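Local coordinates for outer membrane protein SusF (Bacteroides thetaiotaomicron, PDB 4FE9) that binds starch at the cell surface, before the glycan is transported into the periplasm for degradation, at residues 327-332 / 362-367; 147-152 / 195-200; 63-68 / 117-122; 370-375 / 410-415; 94-99 / 138-143. One frame throughout, in Å; residues are numbered along the deposited sequence.

Interaction 1: residues 327-332 / 362-367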
# COMPACT_ATOMS: atom_id res chain seq x y z
N GLN A 327 3.33 6.74 -11.54
CA GLN A 327 3.61 6.94 -12.98
C GLN A 327 3.95 8.41 -13.27
O GLN A 327 4.87 8.69 -14.05
CB GLN A 327 2.43 6.46 -13.86
CG GLN A 327 2.74 6.40 -15.40
CD GLN A 327 4.01 5.58 -15.72
OE1 GLN A 327 4.14 4.42 -15.32
NE2 GLN A 327 4.97 6.20 -16.39
N GLU A 328 3.24 9.33 -12.60
CA GLU A 328 3.57 10.77 -12.62
C GLU A 328 5.04 11.00 -12.36
O GLU A 328 5.71 11.65 -13.14
CB GLU A 328 2.75 11.54 -11.59
CG GLU A 328 1.27 11.67 -11.91
CD GLU A 328 0.46 10.38 -11.57
OE1 GLU A 328 1.07 9.27 -11.43
OE2 GLU A 328 -0.79 10.46 -11.50
N SER A 329 5.52 10.51 -11.23
CA SER A 329 6.89 10.73 -10.86
C SER A 329 7.76 10.24 -11.96
O SER A 329 8.83 10.81 -12.21
CB SER A 329 7.25 9.97 -9.56
OG SER A 329 6.56 10.51 -8.47
N LYS A 330 7.44 9.05 -12.43
CA LYS A 330 8.31 8.35 -13.37
C LYS A 330 8.40 9.15 -14.66
O LYS A 330 9.49 9.31 -15.23
CB LYS A 330 7.77 6.95 -13.67
CG LYS A 330 8.10 5.94 -12.64
CD LYS A 330 7.44 4.64 -12.96
CE LYS A 330 7.98 3.55 -12.07
NZ LYS A 330 7.05 2.42 -12.03
N ASP A 331 7.27 9.72 -15.06
CA ASP A 331 7.18 10.56 -16.24
C ASP A 331 7.86 11.89 -16.02
O ASP A 331 8.62 12.36 -16.87
CB ASP A 331 5.71 10.81 -16.61
CG ASP A 331 5.05 9.58 -17.23
OD1 ASP A 331 3.81 9.58 -17.38
OD2 ASP A 331 5.77 8.59 -17.50
N LEU A 332 7.53 12.55 -14.90
CA LEU A 332 8.06 13.88 -14.65
C LEU A 332 9.59 13.89 -14.65
O LEU A 332 10.21 14.77 -15.27
CB LEU A 332 7.50 14.45 -13.33
CG LEU A 332 8.11 15.81 -12.96
CD1 LEU A 332 7.56 16.90 -13.87
CD2 LEU A 332 7.87 16.14 -11.45
N VAL A 362 7.54 4.51 -0.17
CA VAL A 362 7.05 5.33 -1.29
C VAL A 362 8.09 6.42 -1.61
O VAL A 362 8.70 6.98 -0.69
CB VAL A 362 5.68 5.99 -0.94
CG1 VAL A 362 5.24 6.92 -2.02
CG2 VAL A 362 4.64 4.92 -0.68
N ILE A 363 8.43 6.57 -2.88
CA ILE A 363 9.28 7.69 -3.33
C ILE A 363 8.55 8.45 -4.41
O ILE A 363 7.94 7.82 -5.27
CB ILE A 363 10.61 7.17 -3.87
CG1 ILE A 363 11.37 6.46 -2.77
CG2 ILE A 363 11.44 8.31 -4.49
CD1 ILE A 363 12.56 5.61 -3.27
N GLU A 364 8.36 9.76 -4.20
CA GLU A 364 7.79 10.64 -5.24
C GLU A 364 8.76 11.76 -5.63
O GLU A 364 9.53 12.24 -4.79
CB GLU A 364 6.46 11.25 -4.78
CG GLU A 364 5.40 10.21 -4.42
CD GLU A 364 4.85 9.45 -5.65
OE1 GLU A 364 5.30 8.30 -5.93
OE2 GLU A 364 3.98 10.01 -6.35
N PHE A 365 8.86 12.03 -6.94
CA PHE A 365 9.45 13.27 -7.45
C PHE A 365 8.40 14.20 -7.94
O PHE A 365 7.50 13.79 -8.69
CB PHE A 365 10.41 12.97 -8.57
CG PHE A 365 11.72 12.47 -8.12
CD1 PHE A 365 11.79 11.38 -7.27
CD2 PHE A 365 12.89 13.06 -8.58
CE1 PHE A 365 13.02 10.90 -6.84
CE2 PHE A 365 14.12 12.59 -8.17
CZ PHE A 365 14.20 11.50 -7.29
N GLU A 366 8.49 15.46 -7.54
CA GLU A 366 7.45 16.44 -7.83
C GLU A 366 8.05 17.76 -8.32
O GLU A 366 9.22 17.97 -8.19
CB GLU A 366 6.63 16.69 -6.59
CG GLU A 366 5.58 15.60 -6.34
CD GLU A 366 5.00 15.65 -4.93
OE1 GLU A 366 4.47 16.73 -4.53
OE2 GLU A 366 5.04 14.61 -4.25
N LYS A 367 7.23 18.65 -8.85
CA LYS A 367 7.71 19.97 -9.22
C LYS A 367 8.27 20.66 -7.96
O LYS A 367 7.62 20.63 -6.91
CB LYS A 367 6.59 20.82 -9.82
CG LYS A 367 5.96 20.24 -11.11
CD LYS A 367 6.87 20.45 -12.30
CE LYS A 367 6.48 21.68 -13.11
NZ LYS A 367 7.40 22.83 -12.86
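In the second carbohydrate-binding module of SusF, the short helix 327-333 rests on strand 360-366, the outermost strand of its antiparallel sheet, through Ser-329 and Leu-332. Held anti to the carbonyl carbon (chi1 -67°), Ser-329 OG reaches the strand and accepts a hydrogen bond from Phe-365 N at 3.2 Å, bent to 142° at the hydrogen. Glu-364 and Glu-366, on either side of Phe-365, bond through their backbones to strand 348-357, whereas the amide of Phe-365 is satisfied by a helix side chain. An alanine at Ser-329 would keep CB against the strand but would probably leave Phe-365 N without its acceptor. One helical turn on, Leu-332 lays CD2 over the backbone where the strand ends, 3.5 Å from Glu-366 C. Its other methyl, CD1, touches Lys-367 CD at 3.9 Å, the two side chains crossing at about a right angle. The carboxylate of Glu-364 comes close to Ser-329 as well, with OE1 taking the amide N of Ser-326 just ahead of the helix. Leading away from the helix, the Phe-365 ring packs against Phe-301 and Leu-342 of the sheet and also reaches Leu-335 in the loop after the helix.

Interaction 2: residues 147-152 / 195-200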
# COMPACT_ATOMS: atom_id res chain seq x y z
N ALA A 147 -23.19 -8.85 9.74
CA ALA A 147 -23.54 -7.42 9.68
C ALA A 147 -22.41 -6.56 10.26
O ALA A 147 -21.68 -7.00 11.13
CB ALA A 147 -24.85 -7.17 10.44
N VAL A 148 -22.25 -5.36 9.74
CA VAL A 148 -21.35 -4.38 10.33
C VAL A 148 -21.91 -3.88 11.67
O VAL A 148 -23.10 -3.62 11.78
CB VAL A 148 -21.10 -3.18 9.38
CG1 VAL A 148 -20.23 -2.15 10.06
CG2 VAL A 148 -20.42 -3.66 8.11
N ASP A 149 -21.11 -3.97 12.72
CA ASP A 149 -21.58 -3.53 14.05
C ASP A 149 -21.62 -2.00 14.08
O ASP A 149 -20.64 -1.37 13.72
CB ASP A 149 -20.66 -4.07 15.16
CG ASP A 149 -21.28 -3.93 16.55
OD1 ASP A 149 -21.55 -4.97 17.19
OD2 ASP A 149 -21.59 -2.79 16.95
N PRO A 150 -22.81 -1.40 14.37
CA PRO A 150 -22.94 0.09 14.32
C PRO A 150 -22.01 0.80 15.33
O PRO A 150 -21.54 1.92 15.07
CB PRO A 150 -24.42 0.34 14.69
CG PRO A 150 -24.95 -0.96 15.26
CD PRO A 150 -24.11 -2.07 14.62
N ASP A 151 -21.62 0.10 16.38
CA ASP A 151 -20.74 0.67 17.38
C ASP A 151 -19.28 0.23 17.21
O ASP A 151 -18.47 0.47 18.08
CB ASP A 151 -21.24 0.31 18.77
CG ASP A 151 -22.62 0.89 19.05
OD1 ASP A 151 -22.75 2.12 19.02
OD2 ASP A 151 -23.61 0.10 19.11
N GLY A 152 -18.95 -0.40 16.10
CA GLY A 152 -17.53 -0.62 15.75
C GLY A 152 -16.95 -1.92 16.30
O GLY A 152 -17.68 -2.84 16.64
N PHE A 195 -13.48 -8.23 18.33
CA PHE A 195 -14.86 -8.38 18.77
C PHE A 195 -15.68 -7.23 18.25
O PHE A 195 -15.27 -6.09 18.35
CB PHE A 195 -14.94 -8.44 20.29
CG PHE A 195 -14.39 -9.71 20.86
CD1 PHE A 195 -13.02 -9.86 21.05
CD2 PHE A 195 -15.21 -10.79 21.05
CE1 PHE A 195 -12.50 -11.08 21.47
CE2 PHE A 195 -14.70 -12.01 21.45
CZ PHE A 195 -13.36 -12.13 21.73
N PRO A 196 -16.88 -7.53 17.70
CA PRO A 196 -17.85 -6.47 17.51
C PRO A 196 -18.24 -5.85 18.86
O PRO A 196 -18.32 -6.56 19.86
CB PRO A 196 -19.06 -7.18 16.87
CG PRO A 196 -18.90 -8.59 17.23
CD PRO A 196 -17.43 -8.86 17.38
N ALA A 197 -18.52 -4.56 18.87
CA ALA A 197 -18.92 -3.85 20.10
C ALA A 197 -20.05 -4.54 20.86
O ALA A 197 -20.06 -4.55 22.09
CB ALA A 197 -19.29 -2.39 19.78
N SER A 198 -20.97 -5.19 20.14
CA SER A 198 -22.12 -5.82 20.79
C SER A 198 -21.74 -7.11 21.56
O SER A 198 -22.53 -7.61 22.37
CB SER A 198 -23.22 -6.13 19.77
OG SER A 198 -22.69 -6.90 18.68
N ALA A 199 -20.52 -7.61 21.33
CA ALA A 199 -20.03 -8.80 22.08
C ALA A 199 -19.52 -8.45 23.50
O ALA A 199 -19.15 -9.34 24.28
CB ALA A 199 -18.93 -9.49 21.29
N ILE A 200 -19.39 -7.16 23.77
CA ILE A 200 -18.65 -6.71 24.96
C ILE A 200 -19.56 -5.88 25.85
O ILE A 200 -20.08 -4.86 25.42
CB ILE A 200 -17.43 -5.87 24.56
CG1 ILE A 200 -16.43 -6.75 23.79
CG2 ILE A 200 -16.72 -5.27 25.83
CD1 ILE A 200 -15.18 -6.03 23.47
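Asp-149 and Ser-198 carry the hydrogen bonding between loop 147-152 and segment 195-200. Asp-149 OD1 is gripped twice by one residue: Ser-198 OG donates to it over 2.7 Å, nearly in line with the C-O bond, and Ser-198 N does so over 3.0 Å from above the carboxylate plane. The hydroxyl can reach because OG stands between the backbone N and the carbonyl carbon (chi1 53°). A third bond joins the backbones, Ala-197 N to Gly-152 O at 2.9 Å. Within the loop, Asp-149 OD2 accepts from Asp-151 N through its anti lone pair at 2.9 Å, forming an Asx turn inside the type I beta turn that runs from Asp-149 to Gly-152.

Van der Waals contacts fill in around these bonds. Ala-197 CB lies 3.5 Å from Asp-151 CB, and Pro-196 CB comes within 3.3 Å of Asp-149 OD1. At its backbone angles Gly-152 could hardly carry a CB, which would press on the carbonyl O of Asp-151.

The loop leads into strand 153-157 of the first carbohydrate-binding module, and segment 195-200 leaves the neighbouring strand 191-196. With three donors on a buried carboxylate, Asp-149 is probably ionised, and it fixes the turn and the start of the short 3-10 segment 197-199 relative to each other.

Interaction 3: residues 63-68 / 117-122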
# COMPACT_ATOMS: atom_id res chain seq x y z
N SER A 63 -11.08 -43.75 -27.26
CA SER A 63 -10.11 -42.96 -26.46
C SER A 63 -10.59 -42.72 -25.02
O SER A 63 -11.71 -42.28 -24.79
CB SER A 63 -9.85 -41.62 -27.13
OG SER A 63 -9.46 -41.79 -28.47
N LYS A 64 -9.67 -42.81 -24.08
CA LYS A 64 -9.88 -42.31 -22.74
C LYS A 64 -9.52 -40.83 -22.68
O LYS A 64 -8.75 -40.35 -23.50
CB LYS A 64 -9.00 -43.07 -21.76
CG LYS A 64 -9.63 -44.32 -21.21
CD LYS A 64 -8.79 -44.82 -20.06
CE LYS A 64 -9.11 -46.22 -19.73
NZ LYS A 64 -8.14 -46.72 -18.73
N ILE A 65 -10.04 -40.13 -21.68
CA ILE A 65 -9.73 -38.72 -21.46
C ILE A 65 -8.90 -38.60 -20.19
O ILE A 65 -9.29 -39.11 -19.16
CB ILE A 65 -11.02 -37.88 -21.30
CG1 ILE A 65 -11.90 -37.96 -22.58
CG2 ILE A 65 -10.70 -36.44 -20.91
CD1 ILE A 65 -11.22 -37.42 -23.84
N ALA A 66 -7.74 -37.94 -20.29
CA ALA A 66 -6.95 -37.59 -19.11
C ALA A 66 -6.94 -36.10 -18.94
O ALA A 66 -6.75 -35.37 -19.92
CB ALA A 66 -5.51 -38.12 -19.24
N VAL A 67 -6.97 -35.65 -17.70
CA VAL A 67 -6.97 -34.21 -17.44
C VAL A 67 -5.63 -33.76 -16.97
O VAL A 67 -5.17 -34.19 -15.93
CB VAL A 67 -8.12 -33.78 -16.44
CG1 VAL A 67 -8.15 -32.27 -16.27
CG2 VAL A 67 -9.43 -34.25 -16.94
N ASN A 68 -4.92 -33.00 -17.82
CA ASN A 68 -3.56 -32.51 -17.53
C ASN A 68 -3.59 -31.33 -16.56
O ASN A 68 -2.66 -31.12 -15.80
CB ASN A 68 -2.83 -32.04 -18.83
CG ASN A 68 -2.84 -33.08 -19.89
OD1 ASN A 68 -2.61 -34.26 -19.60
ND2 ASN A 68 -3.27 -32.70 -21.09
N ILE A 117 -9.82 -26.25 -18.78
CA ILE A 117 -9.45 -27.67 -18.69
C ILE A 117 -8.53 -28.08 -19.84
O ILE A 117 -8.84 -27.83 -21.01
CB ILE A 117 -10.67 -28.59 -18.70
CG1 ILE A 117 -11.63 -28.23 -17.55
CG2 ILE A 117 -10.22 -30.04 -18.53
CD1 ILE A 117 -12.94 -28.96 -17.59
N ASN A 118 -7.34 -28.50 -19.49
CA ASN A 118 -6.38 -28.98 -20.49
C ASN A 118 -6.41 -30.50 -20.45
O ASN A 118 -6.06 -31.12 -19.42
CB ASN A 118 -4.96 -28.44 -20.14
CG ASN A 118 -3.91 -28.83 -21.16
OD1 ASN A 118 -3.88 -29.98 -21.67
ND2 ASN A 118 -2.98 -27.93 -21.39
N ALA A 119 -7.04 -31.11 -21.47
CA ALA A 119 -7.18 -32.55 -21.48
C ALA A 119 -6.39 -33.20 -22.64
O ALA A 119 -6.05 -32.53 -23.62
CB ALA A 119 -8.67 -32.94 -21.57
N SER A 120 -6.18 -34.51 -22.52
CA SER A 120 -5.61 -35.32 -23.60
C SER A 120 -6.43 -36.57 -23.82
O SER A 120 -7.10 -37.07 -22.91
CB SER A 120 -4.16 -35.71 -23.28
OG SER A 120 -3.33 -34.58 -23.33
N ALA A 121 -6.40 -37.07 -25.04
CA ALA A 121 -7.03 -38.35 -25.36
C ALA A 121 -5.96 -39.43 -25.17
O ALA A 121 -4.85 -39.26 -25.60
CB ALA A 121 -7.51 -38.34 -26.81
N VAL A 122 -6.34 -40.56 -24.59
CA VAL A 122 -5.39 -41.61 -24.32
C VAL A 122 -5.73 -42.90 -25.14
O VAL A 122 -6.86 -43.35 -25.16
CB VAL A 122 -5.33 -41.91 -22.81
CG1 VAL A 122 -4.34 -43.04 -22.51
CG2 VAL A 122 -4.89 -40.61 -22.05
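Asn-118 OD1 is held by two amide groups, Asn-68 ND2 across the contact at 2.8 Å and Gln-130 NE2 from the adjoining strand 128-141. The setting is an antiparallel strand pair, 64-72 with 111-122, in the Ig-like N-terminal domain. Asn-68 ND2 in turn donates twice, to Asn-118 OD1 almost straight (175°) and to Ser-120 OG at 2.9 Å, with both acceptors in the plane of its amide. The two asparagine amide planes stand 73° apart, and Asn-68 ND2 meets OD1 from above the carbonyl plane of Asn-118. An alanine in place of Asn-118 would probably cost Asn-68 ND2 one of its two acceptors here, with Ser-120 OG remaining, and leave Gln-130 NE2 without this acceptor.

Behind this polar end the backbones run in regular register. Lys-64 with Val-122 and Ala-66 with Ser-120 form hydrogen-bonded pairs; for the latter, Ala-66 N reaches Ser-120 O at 2.8 Å, and the return bond from Ser-120 N to Ala-66 O is equally long. Ile-65 with Ala-121 and Val-67 with Ala-119 are the non-hydrogen-bonded pairs. Their side chains lie on the face where Leu-131 and Phe-88 from other strands also pack, and there Val-67 CG1, anti to its backbone N (chi1 -176°), meets Ile-117 CG2 at 3.8 Å. On the other face Ala-66 CB touches Val-122 CG2, also at 3.8 Å. At Asn-68 the chain turns a corner, and the last rung inside the contact is the 2.7 Å bond from Asn-68 N to Asn-118 O.

Interaction 4: residues 370-375 / 410-415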
# COMPACT_ATOMS: atom_id res chain seq x y z
N VAL A 370 8.17 26.16 -4.60
CA VAL A 370 8.34 26.82 -3.30
C VAL A 370 7.45 28.04 -3.28
O VAL A 370 7.30 28.73 -4.31
CB VAL A 370 9.78 27.24 -3.09
CG1 VAL A 370 9.96 27.97 -1.72
CG2 VAL A 370 10.67 26.07 -3.15
N TYR A 371 6.78 28.27 -2.16
CA TYR A 371 5.75 29.30 -2.10
C TYR A 371 6.00 30.32 -1.00
O TYR A 371 6.24 29.96 0.16
CB TYR A 371 4.39 28.69 -1.90
CG TYR A 371 3.88 27.87 -3.08
CD1 TYR A 371 3.10 28.46 -4.07
CD2 TYR A 371 4.00 26.46 -3.08
CE1 TYR A 371 2.49 27.69 -5.05
CE2 TYR A 371 3.43 25.70 -4.07
CZ TYR A 371 2.67 26.32 -5.06
OH TYR A 371 2.11 25.56 -6.05
N LEU A 372 5.78 31.59 -1.34
CA LEU A 372 5.62 32.64 -0.35
C LEU A 372 4.26 32.56 0.29
O LEU A 372 3.23 32.38 -0.38
CB LEU A 372 5.83 34.01 -1.00
CG LEU A 372 6.13 35.16 -0.04
CD1 LEU A 372 7.53 34.98 0.62
CD2 LEU A 372 6.05 36.51 -0.79
N MET A 373 4.23 32.67 1.62
CA MET A 373 2.97 32.59 2.36
C MET A 373 2.86 33.77 3.31
O MET A 373 3.85 34.28 3.81
CB MET A 373 2.90 31.29 3.16
CG MET A 373 3.11 30.05 2.32
SD MET A 373 1.59 29.64 1.46
CE MET A 373 0.42 29.40 2.82
N GLY A 374 1.63 34.11 3.64
CA GLY A 374 1.35 35.03 4.72
C GLY A 374 1.39 36.45 4.21
O GLY A 374 0.90 36.74 3.10
N ASP A 375 1.91 37.34 5.03
CA ASP A 375 1.48 38.71 4.99
C ASP A 375 2.12 39.44 3.82
O ASP A 375 1.54 40.37 3.26
CB ASP A 375 1.83 39.40 6.29
CG ASP A 375 0.77 39.19 7.38
OD1 ASP A 375 -0.38 38.84 7.03
OD2 ASP A 375 1.04 39.54 8.55
N GLY A 410 5.71 42.63 6.76
CA GLY A 410 5.07 41.58 7.54
C GLY A 410 6.02 40.44 7.82
O GLY A 410 7.21 40.50 7.45
N ALA A 411 5.54 39.45 8.56
CA ALA A 411 6.32 38.24 8.83
C ALA A 411 6.38 37.39 7.56
O ALA A 411 5.39 37.23 6.87
CB ALA A 411 5.70 37.45 9.96
N VAL A 412 7.59 36.99 7.19
CA VAL A 412 7.81 36.09 6.07
C VAL A 412 7.50 34.63 6.48
O VAL A 412 7.95 34.17 7.51
CB VAL A 412 9.26 36.16 5.60
CG1 VAL A 412 9.50 35.19 4.41
CG2 VAL A 412 9.63 37.60 5.22
N ARG A 413 6.69 33.96 5.68
CA ARG A 413 6.58 32.51 5.73
C ARG A 413 6.86 31.90 4.34
O ARG A 413 6.55 32.52 3.30
CB ARG A 413 5.18 32.10 6.22
CG ARG A 413 4.80 32.67 7.58
CD ARG A 413 5.58 31.98 8.74
NE ARG A 413 4.97 30.69 9.15
CZ ARG A 413 3.96 30.56 10.02
NH1 ARG A 413 3.32 31.64 10.47
NH2 ARG A 413 3.52 29.35 10.37
N ILE A 414 7.54 30.75 4.34
CA ILE A 414 7.87 30.04 3.09
C ILE A 414 7.52 28.55 3.28
O ILE A 414 7.73 27.98 4.39
CB ILE A 414 9.38 30.13 2.77
CG1 ILE A 414 9.93 31.52 3.13
CG2 ILE A 414 9.65 29.78 1.28
CD1 ILE A 414 11.45 31.56 3.22
N CYS A 415 7.00 27.91 2.23
CA CYS A 415 6.79 26.47 2.26
C CYS A 415 6.95 25.77 0.89
O CYS A 415 7.10 26.42 -0.16
CB CYS A 415 5.43 26.12 2.87
SG CYS A 415 4.03 26.50 1.77
O HOH W 1 5.02 36.65 4.46
O HOH W 2 2.82 36.38 7.53
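Met-373 runs over Arg-413 and on to Cys-415 on one face of the paired strands 371-374 and 410-415. Its CB lies 3.9 Å from Arg-413 CB, its partner in a hydrogen-bonded antiparallel pair. CG, anti to the carbonyl carbon (chi1 -55°), then meets Cys-415 SG at 3.7 Å, and SD stays 4.0 Å from the same sulfur. Cys-415 holds SG between its backbone N and carbonyl carbon (chi1 73°), which sets the sulfur beside Met-373 CG. The guanidinium of Arg-413 leads away to a salt bridge with Glu-430. On the other face Val-370 CG1 abuts Ile-414 CG2 at 3.5 Å, beside Phe-431.

The backbone ladder is firm at one end: Tyr-371 N bonds to Cys-415 O at 2.7 Å, and Met-373 N to Arg-413 O at 2.9 Å. It then slackens, for Arg-413 N gives Met-373 O only a weak bond. One water donates to Met-373 O, and a second links Asp-375 N, at 2.8 Å, to Ala-411 O. At Gly-410 a side chain would run into Asp-375 CB.

Beyond, Gly-374 O accepts from Ser-377, one of the residues of the sodium site. The whole is an antiparallel strand pair of the third carbohydrate-binding module, closely paired at Tyr-371 and Cys-415 and more weakly bonded from Arg-413 N onward, where water bridges the strands.

Interaction 5: residues 94-99 / 138-143. With EDO (1,2-ethanediol), chain D.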
# COMPACT_ATOMS: atom_id res chain seq x y z
N GLN A 94 -14.48 -26.47 -1.29
CA GLN A 94 -13.16 -26.08 -1.79
C GLN A 94 -13.28 -25.11 -2.95
O GLN A 94 -12.43 -24.27 -3.14
CB GLN A 94 -12.35 -27.28 -2.22
CG GLN A 94 -12.20 -28.27 -1.14
CD GLN A 94 -11.31 -29.43 -1.52
OE1 GLN A 94 -11.55 -30.10 -2.52
NE2 GLN A 94 -10.32 -29.71 -0.69
N LEU A 95 -14.38 -25.21 -3.70
CA LEU A 95 -14.66 -24.24 -4.76
C LEU A 95 -14.90 -22.85 -4.13
O LEU A 95 -14.36 -21.85 -4.57
CB LEU A 95 -15.89 -24.66 -5.56
CG LEU A 95 -16.28 -23.73 -6.73
CD1 LEU A 95 -15.14 -23.59 -7.74
CD2 LEU A 95 -17.53 -24.29 -7.42
N ASP A 96 -15.68 -22.83 -3.07
CA ASP A 96 -15.94 -21.62 -2.28
C ASP A 96 -14.64 -21.04 -1.72
O ASP A 96 -14.31 -19.91 -1.99
CB ASP A 96 -16.96 -21.97 -1.17
CG ASP A 96 -17.36 -20.75 -0.31
OD1 ASP A 96 -17.41 -19.61 -0.82
OD2 ASP A 96 -17.57 -20.95 0.91
N SER A 97 -13.81 -21.90 -1.13
CA SER A 97 -12.47 -21.50 -0.66
C SER A 97 -11.61 -20.92 -1.77
O SER A 97 -10.91 -19.92 -1.59
CB SER A 97 -11.74 -22.70 -0.02
OG SER A 97 -12.29 -22.99 1.25
N VAL A 98 -11.59 -21.59 -2.90
CA VAL A 98 -10.72 -21.14 -3.96
C VAL A 98 -11.23 -19.80 -4.54
O VAL A 98 -10.44 -18.94 -4.93
CB VAL A 98 -10.57 -22.24 -5.06
CG1 VAL A 98 -9.98 -21.67 -6.30
CG2 VAL A 98 -9.68 -23.38 -4.53
N THR A 99 -12.56 -19.62 -4.56
CA THR A 99 -13.15 -18.39 -5.08
C THR A 99 -12.74 -17.20 -4.18
O THR A 99 -12.36 -16.12 -4.68
CB THR A 99 -14.74 -18.49 -5.12
OG1 THR A 99 -15.14 -19.49 -6.06
CG2 THR A 99 -15.35 -17.14 -5.57
N ILE A 138 -18.53 -20.08 -14.78
CA ILE A 138 -19.61 -20.15 -13.83
C ILE A 138 -19.43 -18.99 -12.83
O ILE A 138 -18.46 -18.20 -12.92
CB ILE A 138 -19.60 -21.50 -13.06
CG1 ILE A 138 -18.35 -21.60 -12.20
CG2 ILE A 138 -19.67 -22.72 -14.05
CD1 ILE A 138 -18.46 -22.64 -11.15
N THR A 139 -20.42 -18.82 -11.96
CA THR A 139 -20.30 -17.86 -10.87
C THR A 139 -20.69 -18.48 -9.55
O THR A 139 -21.34 -19.54 -9.51
CB THR A 139 -21.18 -16.68 -11.10
OG1 THR A 139 -22.56 -17.07 -10.96
CG2 THR A 139 -20.91 -16.08 -12.50
N LEU A 140 -20.15 -17.90 -8.47
CA LEU A 140 -20.40 -18.38 -7.14
C LEU A 140 -20.47 -17.16 -6.21
O LEU A 140 -19.67 -16.22 -6.33
CB LEU A 140 -19.27 -19.33 -6.67
CG LEU A 140 -19.34 -19.90 -5.25
CD1 LEU A 140 -18.82 -21.36 -5.16
CD2 LEU A 140 -18.60 -19.02 -4.25
N GLN A 141 -21.44 -17.17 -5.32
CA GLN A 141 -21.57 -16.09 -4.35
C GLN A 141 -21.32 -16.63 -2.97
O GLN A 141 -22.10 -17.44 -2.45
CB GLN A 141 -22.99 -15.51 -4.41
CG GLN A 141 -23.23 -14.36 -3.39
CD GLN A 141 -24.70 -14.00 -3.27
OE1 GLN A 141 -25.49 -14.37 -4.10
NE2 GLN A 141 -25.05 -13.35 -2.20
N PRO A 142 -20.25 -16.15 -2.33
CA PRO A 142 -19.95 -16.61 -0.99
C PRO A 142 -21.07 -16.25 -0.04
O PRO A 142 -21.93 -15.45 -0.39
CB PRO A 142 -18.68 -15.84 -0.62
CG PRO A 142 -18.03 -15.55 -1.92
CD PRO A 142 -19.17 -15.31 -2.89
N ALA A 143 -21.12 -16.93 1.10
CA ALA A 143 -22.23 -16.80 2.04
C ALA A 143 -22.22 -15.39 2.65
O ALA A 143 -21.24 -14.64 2.51
CB ALA A 143 -22.13 -17.81 3.12
C1 EDO D . -28.66 -13.74 -1.53
O1 EDO D . -27.98 -12.66 -0.86
C2 EDO D . -28.38 -15.04 -0.79
O2 EDO D . -28.45 -14.82 0.64
O HOH W 3 -19.36 -19.08 1.79
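Leu-95 and Leu-140 slide past each other in opposite directions where helix 92-102 meets strand 128-141, Leu-95 CG, anti to its backbone N (chi1 -179°), lying 3.8 Å from Leu-140 CD1. Leu-95 also reaches toward Ile-138, tip to tip, with its CD2 4.2 Å from Ile-138 CD1. The second methyl of Leu-140, CD2, is covered by the next part of the helix. Asp-96 crosses this leucine at about a right angle and brings OD1 to within 3.7 Å of the methyl, while Thr-99 crosses it obliquely and touches it with OG1, at 3.9 Å, as well as with CB and CG2.

The helix segment crosses the strand segment at 88°, and Leu-95, Asp-96 and Thr-99, spread over about one turn, gather around Leu-140. This is a helix laid across a sheet of the N-terminal Ig-like domain, in the connection between strands 87-91 and 111-122. Leu-95 is further enclosed by Ile-39, Val-49, Ile-51 and Leu-113 of surrounding strands.

Polar groups at this buried interface find partners close by. Thr-99 OG1 turns back on its own helix and donates to Leu-95 O at 2.9 Å, from the face of that carbonyl opposite to the one Thr-99 N approaches. Asp-96 OD1 accepts from Gln-100 NE2, and OD2 takes a water at 2.7 Å that in turn accepts from Ala-143 N. Past the end of the contact Gln-141 points away from the helix; its NE2 donates to Ser-108 OG and, weakly at 3.3 Å, to O1 of a 1,2-ethanediol that Asp-42 also binds.

Interactions 3 and 5 share one sheet of the N-terminal domain, their centres about 25 Å apart: strands 111-122 and 128-141 are neighbours, the first paired with 64-72 and the second crossed by a helix. Interaction 5 is the buried one, built on methyls and a bridging water without a direct hydrogen bond, whereas interaction 3, like interaction 4, is a backbone ladder with partly exposed margins. Amides close the ladder of 3, and waters that of 4. Interactions 2, 1 and 4 follow in series, one in each carbohydrate-binding module. In interactions 1 and 2 side-chain oxygens accept backbone N-H groups, a single serine hydroxyl in the former and an aspartate with several donors in the latter.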